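Local coordinates for CHAD domain (Ricinus communis, PDB 6QV5), which probably binds inorganic polyphosphate through an all-helical domain built from four-helix bundles, and carries a zinc ion on histidine side chains, at residues A32-C37 with A158-T163; P82-D87 with T150-T155. All coordinates share one frame; numbering follows the deposited sequence.

Contact 1. Residues A32-C37 with A158-T163; sequences AILGNC and AWMLET
Met160 lays its thioether over the start of the Leu34 side chain: SD sits 3.7 Å from Leu34 CB, and the two side chains run past each other in opposite directions. The sulfur is also 3.7 Å from Gly35 N, so it lies along the helix backbone as well as on the leucine. Met160 leaves its own helix with CG anti to the backbone N (chi1 -178°) and the next bond extended too, so that the sulfur reaches helix 26-42 before the chain bends at chi3. Its CG meets the other end of the leucine, 4.0 Å from Leu34 CD1. That same methyl approaches the six-membered ring of Trp159 obliquely, with Leu34 CD1 4.0 Å from Trp159 CZ3. Thr163 OG1 lies above one face of the indole, offset toward its rim, and hydrogen-bonds to Trp159 O at 2.7 Å, while Thr163 N reaches this oxygen from the opposite face of the carbonyl plane. No hydrogen bond links the two segments. Their axes run nearly antiparallel, at 170° and 10.5 Å apart, and 157 Å² is buried in total, evidence of light, apolar antiparallel helix packing within the all-helical CHAD domain, near the C-terminal end of helix 147-163. Helix 54-73 packs against both partners: its Leu67 touches Leu34 and its Leu71 touches Trp159.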
ATOM      1  N   ALA A  32      -3.150   3.185  19.644  1.00 70.02           N
ATOM      2  CA  ALA A  32      -3.545   1.814  19.318  1.00 69.28           C
ATOM      3  C   ALA A  32      -3.458   1.570  17.810  1.00 71.67           C
ATOM      4  O   ALA A  32      -3.006   0.501  17.401  1.00 71.19           O
ATOM      5  CB  ALA A  32      -4.951   1.529  19.822  1.00 69.97           C
ATOM      6  N   ILE A  33      -3.869   2.570  16.990  1.00 67.15           N
ATOM      7  CA  ILE A  33      -3.836   2.539  15.521  1.00 66.35           C
ATOM      8  C   ILE A  33      -2.384   2.588  15.025  1.00 69.35           C
ATOM      9  O   ILE A  33      -1.984   1.726  14.237  1.00 68.48           O
ATOM     10  CB  ILE A  33      -4.735   3.662  14.904  1.00 69.25           C
ATOM     11  CG1 ILE A  33      -6.233   3.330  15.079  1.00 69.50           C
ATOM     12  CG2 ILE A  33      -4.402   3.934  13.420  1.00 69.62           C
ATOM     13  CD1 ILE A  33      -7.167   4.520  15.116  1.00 75.97           C
ATOM     14  N   LEU A  34      -1.601   3.587  15.493  1.00 65.64           N
ATOM     15  CA  LEU A  34      -0.196   3.752  15.106  1.00 65.25           C
ATOM     16  C   LEU A  34       0.696   2.630  15.628  1.00 67.92           C
ATOM     17  O   LEU A  34       1.629   2.230  14.934  1.00 67.39           O
ATOM     18  CB  LEU A  34       0.355   5.128  15.509  1.00 65.43           C
ATOM     19  CG  LEU A  34      -0.142   6.345  14.717  1.00 70.29           C
ATOM     20  CD1 LEU A  34       0.415   7.610  15.302  1.00 70.49           C
ATOM     21  CD2 LEU A  34       0.262   6.270  13.243  1.00 72.94           C
ATOM     22  N   GLY A  35       0.381   2.126  16.824  1.00 63.66           N
ATOM     23  CA  GLY A  35       1.087   1.015  17.456  1.00 62.98           C
ATOM     24  C   GLY A  35       0.909  -0.277  16.682  1.00 65.28           C
ATOM     25  O   GLY A  35       1.847  -1.070  16.577  1.00 64.85           O
ATOM     26  N   ASN A  36      -0.297  -0.476  16.113  1.00 60.90           N
ATOM     27  CA  ASN A  36      -0.660  -1.621  15.276  1.00 60.33           C
ATOM     28  C   ASN A  36       0.125  -1.558  13.957  1.00 63.20           C
ATOM     29  O   ASN A  36       0.564  -2.595  13.457  1.00 62.62           O
ATOM     30  CB  ASN A  36      -2.169  -1.616  15.003  1.00 60.65           C
ATOM     31  CG  ASN A  36      -2.680  -2.850  14.305  1.00 79.42           C
ATOM     32  OD1 ASN A  36      -2.618  -2.971  13.078  1.00 71.03           O
ATOM     33  ND2 ASN A  36      -3.206  -3.789  15.076  1.00 71.78           N
ATOM     34  N   CYS A  37       0.307  -0.334  13.413  1.00 59.15           N
ATOM     35  CA  CYS A  37       1.050  -0.070  12.182  1.00 58.69           C
ATOM     36  C   CYS A  37       2.539  -0.330  12.381  1.00 62.06           C
ATOM     37  O   CYS A  37       3.150  -0.997  11.548  1.00 61.71           O
ATOM     38  CB  CYS A  37       0.794   1.348  11.681  1.00 58.92           C
ATOM     39  SG  CYS A  37      -0.859   1.607  10.992  1.00 62.71           S
ATOM     40  N   ALA A 158       8.178   7.336  20.253  1.00 73.49           N
ATOM     41  CA  ALA A 158       8.339   8.360  21.287  1.00 73.77           C
ATOM     42  C   ALA A 158       7.392   9.539  21.042  1.00 78.49           C
ATOM     43  O   ALA A 158       6.810  10.060  21.995  1.00 78.13           O
ATOM     44  CB  ALA A 158       9.780   8.845  21.327  1.00 74.48           C
ATOM     45  N   TRP A 159       7.234   9.945  19.764  1.00 75.85           N
ATOM     46  CA  TRP A 159       6.348  11.031  19.345  1.00 76.14           C
ATOM     47  C   TRP A 159       4.885  10.614  19.533  1.00 80.87           C
ATOM     48  O   TRP A 159       4.083  11.420  20.005  1.00 80.43           O
ATOM     49  CB  TRP A 159       6.636  11.433  17.885  1.00 75.10           C
ATOM     50  CG  TRP A 159       5.618  12.360  17.289  1.00 76.16           C
ATOM     51  CD1 TRP A 159       5.554  13.713  17.435  1.00 79.12           C
ATOM     52  CD2 TRP A 159       4.505  11.990  16.467  1.00 75.99           C
ATOM     53  NE1 TRP A 159       4.468  14.212  16.754  1.00 78.55           N
ATOM     54  CE2 TRP A 159       3.802  13.174  16.153  1.00 79.92           C
ATOM     55  CE3 TRP A 159       4.019  10.764  15.976  1.00 77.16           C
ATOM     56  CZ2 TRP A 159       2.644  13.172  15.367  1.00 79.18           C
ATOM     57  CZ3 TRP A 159       2.875  10.764  15.195  1.00 78.66           C
ATOM     58  CH2 TRP A 159       2.205  11.957  14.891  1.00 79.25           C
ATOM     59  N   MET A 160       4.555   9.352  19.178  1.00 78.05           N
ATOM     60  CA  MET A 160       3.222   8.751  19.297  1.00 78.21           C
ATOM     61  C   MET A 160       2.712   8.825  20.742  1.00 82.95           C
ATOM     62  O   MET A 160       1.597   9.297  20.966  1.00 82.44           O
ATOM     63  CB  MET A 160       3.257   7.290  18.804  1.00 80.53           C
ATOM     64  CG  MET A 160       1.916   6.583  18.841  1.00 84.08           C
ATOM     65  SD  MET A 160       2.103   4.783  18.803  1.00 88.20           S
ATOM     66  CE  MET A 160       2.370   4.445  20.523  1.00 84.85           C
ATOM     67  N   LEU A 161       3.537   8.382  21.710  1.00 80.29           N
ATOM     68  CA  LEU A 161       3.198   8.370  23.136  1.00 80.62           C
ATOM     69  C   LEU A 161       3.113   9.764  23.758  1.00 85.41           C
ATOM     70  O   LEU A 161       2.331   9.959  24.687  1.00 84.79           O
ATOM     71  CB  LEU A 161       4.171   7.480  23.928  1.00 80.73           C
ATOM     72  CG  LEU A 161       4.162   5.988  23.583  1.00 85.47           C
ATOM     73  CD1 LEU A 161       5.499   5.364  23.878  1.00 85.60           C
ATOM     74  CD2 LEU A 161       3.047   5.246  24.311  1.00 88.12           C
ATOM     75  N   GLU A 162       3.905  10.728  23.248  1.00 83.05           N
ATOM     76  CA  GLU A 162       3.917  12.109  23.738  1.00 83.46           C
ATOM     77  C   GLU A 162       2.675  12.888  23.275  1.00 88.36           C
ATOM     78  O   GLU A 162       2.090  13.625  24.071  1.00 87.88           O
ATOM     79  CB  GLU A 162       5.211  12.831  23.313  1.00 84.93           C
ATOM     80  CG  GLU A 162       5.446  14.155  24.029  1.00 96.73           C
ATOM     81  CD  GLU A 162       6.722  14.913  23.708  1.00119.48           C
ATOM     82  OE1 GLU A 162       7.358  14.628  22.666  1.00114.87           O
ATOM     83  OE2 GLU A 162       7.083  15.811  24.505  1.00115.00           O
ATOM     84  N   THR A 163       2.282  12.726  21.996  1.00 85.86           N
ATOM     85  CA  THR A 163       1.138  13.422  21.400  1.00 86.06           C
ATOM     86  C   THR A 163      -0.216  12.788  21.784  1.00 90.92           C
ATOM     87  O   THR A 163      -1.229  13.490  21.766  1.00 90.65           O
ATOM     88  CB  THR A 163       1.313  13.564  19.871  1.00 94.18           C
ATOM     89  OG1 THR A 163       2.697  13.692  19.547  1.00 92.67           O
ATOM     90  CG2 THR A 163       0.568  14.766  19.310  1.00 93.66           C
TER

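Contact 2. Residues P82-D87 with T150-T155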
ATOM      1  N   PRO A  82       8.350  17.041  10.042  1.00 84.19           N
ATOM      2  CA  PRO A  82       8.833  16.832   8.661  1.00 83.73           C
ATOM      3  C   PRO A  82      10.031  15.896   8.511  1.00 86.58           C
ATOM      4  O   PRO A  82      10.117  15.205   7.496  1.00 86.18           O
ATOM      5  CB  PRO A  82       9.151  18.249   8.172  1.00 85.59           C
ATOM      6  CG  PRO A  82       9.310  19.063   9.413  1.00 90.19           C
ATOM      7  CD  PRO A  82       8.340  18.477  10.387  1.00 85.76           C
ATOM      8  N   ALA A  83      10.934  15.860   9.515  1.00 82.37           N
ATOM      9  CA  ALA A  83      12.120  14.997   9.531  1.00 81.77           C
ATOM     10  C   ALA A  83      11.737  13.512   9.524  1.00 84.58           C
ATOM     11  O   ALA A  83      12.371  12.729   8.813  1.00 84.13           O
ATOM     12  CB  ALA A  83      12.987  15.313  10.739  1.00 82.52           C
ATOM     13  N   LEU A  84      10.684  13.136  10.289  1.00 80.16           N
ATOM     14  CA  LEU A  84      10.176  11.762  10.359  1.00 79.44           C
ATOM     15  C   LEU A  84       9.498  11.369   9.051  1.00 82.37           C
ATOM     16  O   LEU A  84       9.706  10.252   8.575  1.00 81.99           O
ATOM     17  CB  LEU A  84       9.208  11.571  11.542  1.00 79.43           C
ATOM     18  CG  LEU A  84       9.819  11.501  12.944  1.00 84.16           C
ATOM     19  CD1 LEU A  84       8.739  11.551  14.002  1.00 84.30           C
ATOM     20  CD2 LEU A  84      10.640  10.236  13.135  1.00 86.57           C
ATOM     21  N   GLN A  85       8.721  12.302   8.456  1.00 78.06           N
ATOM     22  CA  GLN A  85       8.013  12.116   7.185  1.00 77.51           C
ATOM     23  C   GLN A  85       8.975  11.857   6.020  1.00 80.59           C
ATOM     24  O   GLN A  85       8.627  11.113   5.103  1.00 80.36           O
ATOM     25  CB  GLN A  85       7.088  13.308   6.886  1.00 78.82           C
ATOM     26  CG  GLN A  85       5.841  13.341   7.767  1.00 94.66           C
ATOM     27  CD  GLN A  85       4.909  14.465   7.395  1.00114.21           C
ATOM     28  OE1 GLN A  85       5.121  15.627   7.755  1.00109.58           O
ATOM     29  NE2 GLN A  85       3.848  14.140   6.672  1.00106.94           N
ATOM     30  N   ASP A  86      10.192  12.447   6.073  1.00 76.39           N
ATOM     31  CA  ASP A  86      11.242  12.255   5.068  1.00 75.89           C
ATOM     32  C   ASP A  86      11.819  10.840   5.174  1.00 78.10           C
ATOM     33  O   ASP A  86      12.091  10.214   4.149  1.00 77.75           O
ATOM     34  CB  ASP A  86      12.366  13.299   5.233  1.00 78.01           C
ATOM     35  CG  ASP A  86      11.975  14.747   4.975  1.00 90.50           C
ATOM     36  OD1 ASP A  86      10.939  14.978   4.307  1.00 91.57           O
ATOM     37  OD2 ASP A  86      12.710  15.648   5.431  1.00 97.01           O
ATOM     38  N   ASP A  87      11.992  10.340   6.418  1.00 73.14           N
ATOM     39  CA  ASP A  87      12.515   9.003   6.700  1.00 72.25           C
ATOM     40  C   ASP A  87      11.492   7.905   6.380  1.00 74.07           C
ATOM     41  O   ASP A  87      11.891   6.808   5.987  1.00 73.49           O
ATOM     42  CB  ASP A  87      13.014   8.897   8.150  1.00 74.16           C
ATOM     43  CG  ASP A  87      14.133   9.855   8.520  1.00 85.68           C
ATOM     44  OD1 ASP A  87      15.072  10.019   7.707  1.00 86.98           O
ATOM     45  OD2 ASP A  87      14.085  10.421   9.632  1.00 91.67           O
ATOM     46  N   THR A 150      16.302   2.268  12.606  1.00 59.36           N
ATOM     47  CA  THR A 150      16.096   2.045  14.040  1.00 59.70           C
ATOM     48  C   THR A 150      15.796   3.346  14.786  1.00 64.68           C
ATOM     49  O   THR A 150      14.958   3.336  15.690  1.00 64.21           O
ATOM     50  CB  THR A 150      17.247   1.252  14.660  1.00 67.28           C
ATOM     51  OG1 THR A 150      18.485   1.868  14.311  1.00 69.16           O
ATOM     52  CG2 THR A 150      17.244  -0.212  14.227  1.00 64.92           C
ATOM     53  N   ARG A 151      16.438   4.465  14.382  1.00 62.04           N
ATOM     54  CA  ARG A 151      16.190   5.784  14.972  1.00 62.31           C
ATOM     55  C   ARG A 151      14.778   6.255  14.637  1.00 65.94           C
ATOM     56  O   ARG A 151      14.097   6.772  15.516  1.00 65.65           O
ATOM     57  CB  ARG A 151      17.232   6.824  14.528  1.00 63.93           C
ATOM     58  CG  ARG A 151      18.548   6.714  15.281  1.00 78.26           C
ATOM     59  CD  ARG A 151      19.489   7.865  14.986  1.00 91.79           C
ATOM     60  NE  ARG A 151      19.195   9.036  15.814  1.00101.64           N
ATOM     61  CZ  ARG A 151      19.963  10.119  15.887  1.00116.20           C
ATOM     62  NH1 ARG A 151      19.618  11.132  16.669  1.00103.14           N
ATOM     63  NH2 ARG A 151      21.085  10.194  15.182  1.00103.70           N
ATOM     64  N   LEU A 152      14.327   6.026  13.386  1.00 62.61           N
ATOM     65  CA  LEU A 152      12.990   6.385  12.903  1.00 62.20           C
ATOM     66  C   LEU A 152      11.886   5.685  13.705  1.00 65.89           C
ATOM     67  O   LEU A 152      10.957   6.358  14.151  1.00 65.61           O
ATOM     68  CB  LEU A 152      12.860   6.094  11.388  1.00 62.17           C
ATOM     69  CG  LEU A 152      11.449   6.032  10.773  1.00 66.80           C
ATOM     70  CD1 LEU A 152      10.820   7.412  10.671  1.00 66.99           C
ATOM     71  CD2 LEU A 152      11.483   5.374   9.409  1.00 68.92           C
ATOM     72  N   MET A 153      11.998   4.352  13.895  1.00 62.48           N
ATOM     73  CA  MET A 153      11.031   3.533  14.639  1.00 62.50           C
ATOM     74  C   MET A 153      10.937   3.960  16.102  1.00 67.39           C
ATOM     75  O   MET A 153       9.845   3.962  16.676  1.00 66.64           O
ATOM     76  CB  MET A 153      11.381   2.036  14.545  1.00 64.77           C
ATOM     77  CG  MET A 153      11.250   1.452  13.153  1.00 68.37           C
ATOM     78  SD  MET A 153       9.543   1.306  12.567  1.00 72.49           S
ATOM     79  CE  MET A 153       9.580   2.455  11.216  1.00 69.18           C
ATOM     80  N   LEU A 154      12.087   4.338  16.690  1.00 64.97           N
ATOM     81  CA  LEU A 154      12.207   4.800  18.065  1.00 65.29           C
ATOM     82  C   LEU A 154      11.615   6.207  18.222  1.00 69.84           C
ATOM     83  O   LEU A 154      10.843   6.431  19.157  1.00 69.10           O
ATOM     84  CB  LEU A 154      13.688   4.768  18.490  1.00 65.54           C
ATOM     85  CG  LEU A 154      14.020   5.043  19.952  1.00 70.60           C
ATOM     86  CD1 LEU A 154      13.642   3.862  20.840  1.00 71.01           C
ATOM     87  CD2 LEU A 154      15.493   5.347  20.110  1.00 73.23           C
ATOM     88  N   THR A 155      11.965   7.143  17.307  1.00 67.22           N
ATOM     89  CA  THR A 155      11.483   8.531  17.332  1.00 67.46           C
ATOM     90  C   THR A 155       9.971   8.596  17.056  1.00 72.06           C
ATOM     91  O   THR A 155       9.288   9.407  17.684  1.00 71.57           O
ATOM     92  CB  THR A 155      12.330   9.436  16.414  1.00 75.19           C
ATOM     93  OG1 THR A 155      13.715   9.186  16.657  1.00 74.67           O
ATOM     94  CG2 THR A 155      12.058  10.923  16.630  1.00 74.03           C
TER
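Leu84 and Leu152 form the apolar centre of this contact, with Leu84 CD2 3.8 Å from Leu152 CD1 and the two side chains meeting at a slant. The same Leu84 methyl also reaches Thr155, touching CB at 3.8 Å and CG2 at a like distance, so it lies against two residues one helical turn apart. Leu152 answers with both of its branches. CD1 lies 3.7 Å from Asp87 CB and equally near the backbone oxygen of Leu84, while CD2 is 3.7 Å from Asp87 O. Its chi1 of 163° swings CG away from the backbone N and extends the fork over the helix 82-108 backbone at Leu84 and Asp87. Helix 82-108 and helix 147-163 thus pack as a crossed pair within the all-helical CHAD domain: the short axes approach to 10.3 Å, crossing at -133°, and the closest CA atoms are those of Leu84 and Leu152, 6.6 Å apart. Leu152 also touches Ile88 and Leu91 farther along helix 82-108.

Polar groups border the leucines without any hydrogen bond between the two segments. Asp87 offers its CB to Leu152, but its carboxylate turns to Arg148, where OD1 forms a salt bridge with NE; Arg148 belongs to helix 147-163, so this charge pair ties the same two helices two residues before segment 150-155. Thr155 divides its branches in a similar way: CG2 faces Leu84, whereas OG1 bonds within its own helix to Arg151 O at 2.7 Å, coming from above the carbonyl plane, 40° out of it. Arg151 O accepts Thr155 N as well.

In the fold
Helix 147-163 is common to both contacts: its last turn meets helix 26-42 in contact 1, and the adjoining turns meet helix 82-108 in contact 2, with centres 13 Å apart. Each is partly buried and about as far from the chain's centre, 20 Å and 19 Å, so neither is deep core. Contact 2 is the broader, burying 219 Å² against 157 Å², and has two buried leucines where contact 1 has one. Their geometries differ too: nearly antiparallel in contact 1, strongly crossed in contact 2. Contact 1 sets a leucine against a thioether and an indole, whereas contact 2 joins two leucines, flanked by an aspartate and an exposed threonine. Both lie away from the zinc site.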